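Local coordinates for putative invasin (Yersinia pseudotuberculosis IP 31758, PDB 5N40), which probably mediates bacterial attachment as an invasin-family adhesin, carrying a C-type lectin-like domain beyond immunoglobulin-like domains, at residues S12-A17 / T95-N100; T144-A149 / T199-A204; W267-Q272 / T307-R312. The protein carries 1 engineered substitution. All blocks are in the same frame, centred on the assembly; numbering follows the deposited sequence.

Contact 1: S12-A17 / T95-N100; sequences STLVAA and TPATIN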
loop_
_atom_site.group_PDB
_atom_site.type_symbol
_atom_site.label_atom_id
_atom_site.label_comp_id
_atom_site.label_asym_id
_atom_site.label_seq_id
_atom_site.Cartn_x
_atom_site.Cartn_y
_atom_site.Cartn_z
ATOM N N SER A 12 -21.929 -48.767 3.397
ATOM C CA SER A 12 -21.154 -48.117 2.354
ATOM C C SER A 12 -20.312 -46.994 2.945
ATOM O O SER A 12 -20.715 -46.325 3.900
ATOM C CB SER A 12 -22.068 -47.545 1.273
ATOM O OG SER A 12 -22.819 -48.560 0.642
ATOM N N THR A 13 -19.141 -46.778 2.355
ATOM C CA THR A 13 -18.249 -45.716 2.797
ATOM C C THR A 13 -17.712 -44.971 1.585
ATOM O O THR A 13 -17.546 -45.544 0.504
ATOM C CB THR A 13 -17.082 -46.261 3.636
ATOM O OG1 THR A 13 -16.243 -47.087 2.822
ATOM C CG2 THR A 13 -17.603 -47.069 4.808
ATOM N N LEU A 14 -17.484 -43.673 1.773
ATOM C CA LEU A 14 -16.842 -42.819 0.780
ATOM C C LEU A 14 -15.613 -42.212 1.438
ATOM O O LEU A 14 -15.722 -41.570 2.488
ATOM C CB LEU A 14 -17.795 -41.726 0.292
ATOM C CG LEU A 14 -17.318 -40.888 -0.897
ATOM C CD1 LEU A 14 -17.289 -41.717 -2.180
ATOM C CD2 LEU A 14 -18.187 -39.649 -1.073
ATOM N N VAL A 15 -14.447 -42.424 0.835
ATOM C CA VAL A 15 -13.192 -41.946 1.393
ATOM C C VAL A 15 -12.365 -41.303 0.290
ATOM O O VAL A 15 -12.604 -41.506 -0.903
ATOM C CB VAL A 15 -12.393 -43.081 2.072
ATOM C CG1 VAL A 15 -13.284 -43.831 3.068
ATOM C CG2 VAL A 15 -11.816 -44.037 1.038
ATOM N N ALA A 16 -11.387 -40.504 0.712
ATOM C CA ALA A 16 -10.463 -39.852 -0.199
ATOM C C ALA A 16 -9.053 -40.002 0.341
ATOM O O ALA A 16 -8.841 -40.025 1.554
ATOM C CB ALA A 16 -10.796 -38.367 -0.383
ATOM N N ALA A 17 -8.101 -40.132 -0.575
ATOM C CA ALA A 17 -6.702 -40.314 -0.218
ATOM C C ALA A 17 -5.803 -39.618 -1.232
ATOM O O ALA A 17 -5.766 -40.019 -2.402
ATOM C CB ALA A 17 -6.355 -41.804 -0.144
ATOM N N THR A 95 -21.997 -40.873 4.604
ATOM C CA THR A 95 -21.285 -39.745 5.189
ATOM C C THR A 95 -20.369 -39.108 4.142
ATOM O O THR A 95 -19.621 -39.824 3.463
ATOM C CB THR A 95 -20.463 -40.196 6.393
ATOM O OG1 THR A 95 -21.309 -40.888 7.323
ATOM C CG2 THR A 95 -19.827 -38.995 7.077
ATOM N N PRO A 96 -20.388 -37.784 3.982
ATOM C CA PRO A 96 -19.544 -37.175 2.947
ATOM C C PRO A 96 -18.083 -37.187 3.371
ATOM O O PRO A 96 -17.744 -36.828 4.499
ATOM C CB PRO A 96 -20.086 -35.742 2.825
ATOM C CG PRO A 96 -21.086 -35.565 3.948
ATOM C CD PRO A 96 -20.977 -36.759 4.857
ATOM N N ALA A 97 -17.223 -37.614 2.460
ATOM C CA ALA A 97 -15.799 -37.421 2.653
ATOM C C ALA A 97 -15.454 -35.967 2.371
ATOM O O ALA A 97 -16.168 -35.266 1.651
ATOM C CB ALA A 97 -14.995 -38.343 1.737
ATOM N N THR A 98 -14.364 -35.506 2.968
ATOM C CA THR A 98 -13.881 -34.158 2.715
ATOM C C THR A 98 -12.398 -34.197 2.397
ATOM O O THR A 98 -11.676 -35.122 2.787
ATOM C CB THR A 98 -14.113 -33.221 3.903
ATOM O OG1 THR A 98 -13.356 -33.688 5.029
ATOM C CG2 THR A 98 -15.592 -33.156 4.253
ATOM N N ILE A 99 -11.963 -33.176 1.663
ATOM C CA ILE A 99 -10.558 -32.956 1.355
ATOM C C ILE A 99 -10.254 -31.497 1.651
ATOM O O ILE A 99 -10.952 -30.607 1.161
ATOM C CB ILE A 99 -10.235 -33.287 -0.115
ATOM C CG1 ILE A 99 -10.609 -34.739 -0.430
ATOM C CG2 ILE A 99 -8.757 -33.040 -0.412
ATOM C CD1 ILE A 99 -10.608 -35.058 -1.889
ATOM N N ASN A 100 -9.240 -31.252 2.474
ATOM C CA ASN A 100 -8.769 -29.894 2.695
ATOM C C ASN A 100 -7.964 -29.457 1.483
ATOM O O ASN A 100 -6.963 -30.093 1.136
ATOM C CB ASN A 100 -7.916 -29.808 3.958
ATOM C CG ASN A 100 -8.706 -30.093 5.211
ATOM O OD1 ASN A 100 -9.857 -29.672 5.347
ATOM N ND2 ASN A 100 -8.093 -30.814 6.135
HETATM O O HOH W 1 -20.777 -43.933 5.363
HETATM O O HOH W 2 -18.841 -42.191 4.053
#

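Contact 2: T144-A149 / T199-A204; sequences TFEQVA and TLRAAA. Engineered in segment 199-204: Ala203 (natural residue Lys).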
loop_
_atom_site.group_PDB
_atom_site.type_symbol
_atom_site.label_atom_id
_atom_site.label_comp_id
_atom_site.label_asym_id
_atom_site.label_seq_id
_atom_site.Cartn_x
_atom_site.Cartn_y
_atom_site.Cartn_z
ATOM N N THR A 144 -3.351 -10.199 1.177
ATOM C CA THR A 144 -3.579 -9.103 2.112
ATOM C C THR A 144 -2.347 -8.205 2.120
ATOM O O THR A 144 -1.277 -8.575 1.628
ATOM C CB THR A 144 -3.863 -9.584 3.540
ATOM O OG1 THR A 144 -2.701 -10.230 4.058
ATOM C CG2 THR A 144 -5.054 -10.538 3.579
ATOM N N PHE A 145 -2.505 -7.014 2.690
ATOM C CA PHE A 145 -1.416 -6.056 2.819
ATOM C C PHE A 145 -1.293 -5.587 4.261
ATOM O O PHE A 145 -2.292 -5.406 4.962
ATOM C CB PHE A 145 -1.619 -4.834 1.908
ATOM C CG PHE A 145 -1.592 -5.165 0.451
ATOM C CD1 PHE A 145 -0.387 -5.275 -0.224
ATOM C CD2 PHE A 145 -2.764 -5.384 -0.243
ATOM C CE1 PHE A 145 -0.354 -5.586 -1.563
ATOM C CE2 PHE A 145 -2.734 -5.692 -1.590
ATOM C CZ PHE A 145 -1.521 -5.800 -2.246
ATOM N N GLU A 146 -0.051 -5.351 4.677
ATOM C CA GLU A 146 0.247 -4.918 6.036
ATOM C C GLU A 146 1.374 -3.898 6.023
ATOM O O GLU A 146 2.420 -4.133 5.411
ATOM C CB GLU A 146 0.635 -6.117 6.911
ATOM C CG GLU A 146 0.767 -5.783 8.383
ATOM C CD GLU A 146 1.030 -7.005 9.240
ATOM O OE1 GLU A 146 1.438 -8.049 8.691
ATOM O OE2 GLU A 146 0.832 -6.912 10.466
ATOM N N GLN A 147 1.160 -2.767 6.694
ATOM C CA GLN A 147 2.245 -1.827 6.943
ATOM C C GLN A 147 3.178 -2.412 7.994
ATOM O O GLN A 147 2.735 -2.749 9.094
ATOM C CB GLN A 147 1.677 -0.480 7.398
ATOM C CG GLN A 147 2.729 0.545 7.815
ATOM C CD GLN A 147 3.110 0.459 9.286
ATOM O OE1 GLN A 147 4.210 0.021 9.633
ATOM N NE2 GLN A 147 2.210 0.908 10.156
ATOM N N VAL A 148 4.463 -2.552 7.657
ATOM C CA VAL A 148 5.438 -3.154 8.561
ATOM C C VAL A 148 6.580 -2.216 8.926
ATOM O O VAL A 148 7.394 -2.573 9.785
ATOM C CB VAL A 148 6.004 -4.478 7.989
ATOM C CG1 VAL A 148 4.902 -5.522 7.838
ATOM C CG2 VAL A 148 6.713 -4.242 6.660
ATOM N N ALA A 149 6.673 -1.025 8.329
ATOM C CA ALA A 149 7.660 -0.034 8.745
ATOM C C ALA A 149 7.249 1.328 8.203
ATOM O O ALA A 149 6.615 1.419 7.152
ATOM C CB ALA A 149 9.078 -0.375 8.265
ATOM N N THR A 199 6.759 0.758 4.377
ATOM C CA THR A 199 7.005 -0.588 3.879
ATOM C C THR A 199 5.695 -1.356 3.950
ATOM O O THR A 199 5.154 -1.579 5.039
ATOM C CB THR A 199 8.089 -1.288 4.693
ATOM O OG1 THR A 199 9.300 -0.526 4.637
ATOM C CG2 THR A 199 8.338 -2.689 4.146
ATOM N N LEU A 200 5.176 -1.739 2.792
ATOM C CA LEU A 200 3.984 -2.568 2.693
ATOM C C LEU A 200 4.386 -4.014 2.445
ATOM O O LEU A 200 5.194 -4.290 1.554
ATOM C CB LEU A 200 3.077 -2.093 1.561
ATOM C CG LEU A 200 2.350 -0.768 1.811
ATOM C CD1 LEU A 200 1.603 -0.329 0.571
ATOM C CD2 LEU A 200 1.385 -0.903 2.989
ATOM N N ARG A 201 3.813 -4.931 3.214
ATOM C CA ARG A 201 4.062 -6.359 3.024
ATOM C C ARG A 201 2.836 -7.016 2.401
ATOM O O ARG A 201 1.732 -6.945 2.951
ATOM C CB ARG A 201 4.415 -7.047 4.338
ATOM C CG ARG A 201 4.768 -8.514 4.157
ATOM C CD ARG A 201 5.518 -9.021 5.355
ATOM N NE ARG A 201 4.667 -9.116 6.533
ATOM C CZ ARG A 201 5.094 -9.539 7.716
ATOM N NH1 ARG A 201 6.362 -9.887 7.871
ATOM N NH2 ARG A 201 4.259 -9.605 8.742
ATOM N N ALA A 202 3.034 -7.636 1.246
ATOM C CA ALA A 202 2.020 -8.470 0.623
ATOM C C ALA A 202 2.151 -9.887 1.163
ATOM O O ALA A 202 3.246 -10.451 1.155
ATOM C CB ALA A 202 2.187 -8.460 -0.896
ATOM N N ALA A 203 1.044 -10.447 1.646
ATOM C CA ALA A 203 1.008 -11.808 2.165
ATOM C C ALA A 203 -0.040 -12.629 1.423
ATOM O O ALA A 203 -1.220 -12.261 1.389
ATOM C CB ALA A 203 0.703 -11.819 3.663
ATOM N N ALA A 204 0.387 -13.754 0.856
ATOM C CA ALA A 204 -0.547 -14.704 0.278
ATOM C C ALA A 204 -1.139 -15.572 1.387
ATOM O O ALA A 204 -0.605 -15.646 2.494
ATOM C CB ALA A 204 0.152 -15.574 -0.769
HETATM O O HOH W 3 -0.054 -8.653 4.500
HETATM O O HOH W 4 -2.954 -12.733 4.212
HETATM O O HOH W 5 1.673 -9.274 6.447
#

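Contact 3: W267-Q272 / T307-R312; sequences WAMFNQ and TMQVYR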
loop_
_atom_site.group_PDB
_atom_site.type_symbol
_atom_site.label_atom_id
_atom_site.label_comp_id
_atom_site.label_asym_id
_atom_site.label_seq_id
_atom_site.Cartn_x
_atom_site.Cartn_y
_atom_site.Cartn_z
ATOM N N TRP A 267 14.730 25.297 10.051
ATOM C CA TRP A 267 15.035 26.300 9.046
ATOM C C TRP A 267 16.067 27.295 9.554
ATOM O O TRP A 267 16.093 27.644 10.737
ATOM C CB TRP A 267 13.765 27.042 8.643
ATOM C CG TRP A 267 12.733 26.116 8.108
ATOM C CD1 TRP A 267 11.697 25.552 8.793
ATOM C CD2 TRP A 267 12.648 25.625 6.773
ATOM N NE1 TRP A 267 10.960 24.756 7.957
ATOM C CE2 TRP A 267 11.528 24.781 6.709
ATOM C CE3 TRP A 267 13.413 25.826 5.617
ATOM C CZ2 TRP A 267 11.154 24.128 5.532
ATOM C CZ3 TRP A 267 13.042 25.193 4.460
ATOM C CH2 TRP A 267 11.923 24.348 4.422
ATOM N N ALA A 268 16.915 27.748 8.637
ATOM C CA ALA A 268 17.830 28.841 8.923
ATOM C C ALA A 268 17.070 30.162 8.941
ATOM O O ALA A 268 16.144 30.372 8.152
ATOM C CB ALA A 268 18.941 28.892 7.878
ATOM N N MET A 269 17.475 31.057 9.841
ATOM C CA MET A 269 16.826 32.350 10.009
ATOM C C MET A 269 17.892 33.432 10.123
ATOM O O MET A 269 19.010 33.172 10.576
ATOM C CB MET A 269 15.916 32.359 11.246
ATOM C CG MET A 269 14.909 31.216 11.280
ATOM S SD MET A 269 13.693 31.252 9.940
ATOM C CE MET A 269 12.411 32.262 10.672
ATOM N N PHE A 270 17.535 34.652 9.715
ATOM C CA PHE A 270 18.515 35.692 9.439
ATOM C C PHE A 270 18.022 37.048 9.927
ATOM O O PHE A 270 16.823 37.336 9.907
ATOM C CB PHE A 270 18.802 35.795 7.933
ATOM C CG PHE A 270 19.205 34.499 7.301
ATOM C CD1 PHE A 270 18.244 33.585 6.896
ATOM C CD2 PHE A 270 20.541 34.195 7.109
ATOM C CE1 PHE A 270 18.616 32.388 6.314
ATOM C CE2 PHE A 270 20.918 32.999 6.528
ATOM C CZ PHE A 270 19.952 32.096 6.129
ATOM N N ASN A 271 18.964 37.886 10.358
ATOM C CA ASN A 271 18.675 39.303 10.517
ATOM C C ASN A 271 18.938 40.001 9.187
ATOM O O ASN A 271 19.339 39.376 8.201
ATOM C CB ASN A 271 19.492 39.919 11.658
ATOM C CG ASN A 271 20.990 39.919 11.392
ATOM O OD1 ASN A 271 21.447 39.714 10.267
ATOM N ND2 ASN A 271 21.766 40.165 12.445
ATOM N N GLN A 272 18.715 41.315 9.152
ATOM C CA GLN A 272 18.764 42.030 7.880
ATOM C C GLN A 272 20.161 41.987 7.264
ATOM O O GLN A 272 20.313 41.739 6.063
ATOM C CB GLN A 272 18.296 43.470 8.073
ATOM C CG GLN A 272 18.051 44.211 6.773
ATOM C CD GLN A 272 16.808 43.736 6.033
ATOM O OE1 GLN A 272 15.897 43.147 6.620
ATOM N NE2 GLN A 272 16.758 44.016 4.732
ATOM N N THR A 307 5.246 29.447 6.768
ATOM C CA THR A 307 4.698 30.802 6.808
ATOM C C THR A 307 4.403 31.318 8.214
ATOM O O THR A 307 3.861 32.423 8.346
ATOM C CB THR A 307 3.418 30.882 5.969
ATOM O OG1 THR A 307 2.455 29.952 6.472
ATOM C CG2 THR A 307 3.708 30.602 4.502
ATOM N N MET A 308 4.736 30.572 9.268
ATOM C CA MET A 308 4.454 31.072 10.615
ATOM C C MET A 308 5.318 32.278 10.970
ATOM O O MET A 308 4.926 33.084 11.822
ATOM C CB MET A 308 4.657 29.967 11.655
ATOM C CG MET A 308 3.554 28.926 11.670
ATOM S SD MET A 308 3.827 27.657 12.929
ATOM C CE MET A 308 2.261 26.787 12.890
ATOM N N GLN A 309 6.479 32.428 10.338
ATOM C CA GLN A 309 7.380 33.534 10.617
ATOM C C GLN A 309 7.545 34.388 9.367
ATOM O O GLN A 309 7.448 33.898 8.237
ATOM C CB GLN A 309 8.754 33.043 11.100
ATOM C CG GLN A 309 8.694 32.015 12.231
ATOM C CD GLN A 309 7.878 32.485 13.432
ATOM O OE1 GLN A 309 7.643 33.683 13.615
ATOM N NE2 GLN A 309 7.441 31.535 14.255
ATOM N N VAL A 310 7.799 35.676 9.584
ATOM C CA VAL A 310 7.775 36.631 8.483
ATOM C C VAL A 310 8.998 36.454 7.589
ATOM O O VAL A 310 10.005 35.836 7.960
ATOM C CB VAL A 310 7.679 38.067 9.023
ATOM C CG1 VAL A 310 6.450 38.200 9.905
ATOM C CG2 VAL A 310 8.949 38.449 9.795
ATOM N N TYR A 311 8.896 37.021 6.387
ATOM C CA TYR A 311 9.954 37.020 5.387
ATOM C C TYR A 311 10.520 38.425 5.243
ATOM O O TYR A 311 9.769 39.405 5.215
ATOM C CB TYR A 311 9.418 36.526 4.034
ATOM C CG TYR A 311 9.240 35.019 3.979
ATOM C CD1 TYR A 311 8.318 34.374 4.791
ATOM C CD2 TYR A 311 10.001 34.246 3.112
ATOM C CE1 TYR A 311 8.176 32.987 4.755
ATOM C CE2 TYR A 311 9.858 32.864 3.064
ATOM C CZ TYR A 311 8.943 32.245 3.880
ATOM O OH TYR A 311 8.811 30.862 3.829
ATOM N N ARG A 312 11.843 38.525 5.156
ATOM C CA ARG A 312 12.488 39.831 5.084
ATOM C C ARG A 312 12.364 40.423 3.685
ATOM O O ARG A 312 12.350 39.707 2.679
ATOM C CB ARG A 312 13.967 39.731 5.475
ATOM C CG ARG A 312 14.186 39.411 6.946
ATOM C CD ARG A 312 15.617 39.702 7.400
ATOM N NE ARG A 312 15.710 39.723 8.858
ATOM C CZ ARG A 312 15.338 40.747 9.622
ATOM N NH1 ARG A 312 14.848 41.854 9.073
ATOM N NH2 ARG A 312 15.456 40.668 10.940
#

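Contact 1: S12-A17 / T95-N100
Ala97 and Leu14 meet where the first and last strands of an immunoglobulin-like domain, 13-22 and 90-102, run side by side in parallel within a mixed sheet. In immunoglobulin-like folds part of the first strand often lies parallel to the last; here no direct hydrogen bond joins the two segments, and methyl groups and two waters fill the interval. The methyl of Ala97 carries the centre: its CB rests 3.4 Å from Leu14 O and also approaches Val15 CA. Leu14 holds CG anti to its own backbone N (chi1 -171°), which leaves CG 4.3 Å from Ala97 CB, a loose apolar contact, while the leucine also packs on Val31 of strand 28-34.

Toward the start of the pair, water replaces the missing strand-to-strand bonds. One molecule accepts from Leu14 N at 3.0 Å and donates to Thr95 O at 2.6 Å. A second donates to Ser12 O and reaches Thr95 N only weakly. Further along, the strands meet through side chains again. Ile99 sets CG1 anti to its carbonyl carbon (chi1 -58°), and although its CB does not point at strand 13-17, the end of the side chain bends nearer to it. Ala16 CB is met by two successive atoms of that branch, lying 3.6 Å from Ile99 CG1 and 3.6 Å from Ile99 CD1.

Contact 2: T144-A149 / T199-A204
Glu146 and Arg201 face each other across two antiparallel strands, 142-151 and 197-204, neighbours in one sheet of the central immunoglobulin-like domain. Backbone bonds set the register. Thr144 with Ala203 and Glu146 with Arg201 are hydrogen-bonded pairs, the shortest link running from Arg201 N to Glu146 O at 2.7 Å. Val148 N then donates to Thr199 O, whereas Thr199 N turns to Ala149 O, so two residues stand opposite one in the manner of a beta bulge.

The charged interaction lies on the face that also carries Thr144 and Ala203. Glu146 and Arg201 both start with CG anti to the backbone N and lie side by side, pointing the same way. Arg201 NH2 donates to Glu146 OE1 at 3.2 Å; OE1 lies near the guanidinium plane, while NH2 comes from 43° out of the carboxylate plane. A water bridges the same pair, donating to Glu146 OE1 at 2.6 Å and accepting from Arg201 NE at 3.0 Å.

Van der Waals packing completes the contact. Val148 CG1 lies 3.8 Å above the Arg201 guanidinium, offset toward its rim, and Val148 CG2 is pressed to 3.4 Å from Thr199 CG2, tighter than usual; Thr199 OG1 is bound by Asn213. Through the sheet, Phe145 CE1 comes 3.9 Å from Ala202 CB, in a core to which Leu125 and Val127 of strand 123-131 and Phe174, its ring edge-to-face with Phe145, also contribute. Ala203 is an engineered residue, and its methyl touches Thr144 OG1.

The chemistry thus divides by face: an apolar side packs against the opposing sheet, and six backbone bonds fix the register, while the single-bond salt bridge, between an exposed and a partly exposed residue that share a water, is probably screened by solvent.

Contact 3: W267-Q272 / T307-R312
Arg312 reaches across to Phe270 and Gln272 and has more surface buried by the contact than any other residue. Its chain is extended from CG to NE, and NE donates to Phe270 O at 2.8 Å in a nearly straight bond (172°). The oxygen lies in the guanidinium plane, whereas the donor stands 38° out of the carbonyl plane. Over the centre of one guanidinium face sits Gln272 N, 3.4 Å above it.

Gln272 also approaches with its side chain: OE1 is 3.0 Å from Arg312 NH1, a weak, bent bond between groups turned almost perpendicular, while NE2 is held by Ser313 O. This crossing lies in the C-type lectin-like domain, where strand 265-269 gives way to helix 272-278, whose N-cap Asn271 accepts a bond from Gln274 N through OD1, and faces strand 311-313. The N-terminal end of the helix, with its partial positive charge, lies beside the guanidinium, a proximity probably eased by the carbonyls of Phe270, Gly340 and Gly344, the last two bound by Arg312 NH2.

Met269, bent at chi2 and chi3, supplies the apolar end. Its methyl CE lies 3.8 Å from Gln309 CB and 4.0 Å from Gln309 CG, the two side chains crossing at about a right angle.

Each of the three domains holds one contact. Contacts 1, 2 and 3 follow in series, every one closing before the next opens, and none shares a sheet with another. Their centres lie about 38 Å (1 to 2), about 42 Å (2 to 3) and about 79 Å (1 to 3) apart, so the three stand almost in a line, with contact 2 near the middle of the chain and the others on opposite sides. Contacts 1 and 2 each join strands within an immunoglobulin-like sheet; contact 3 ties strand, helix and loop in the lectin-like domain. The extended layout is consistent with stacked domains displaying the lectin-like tip.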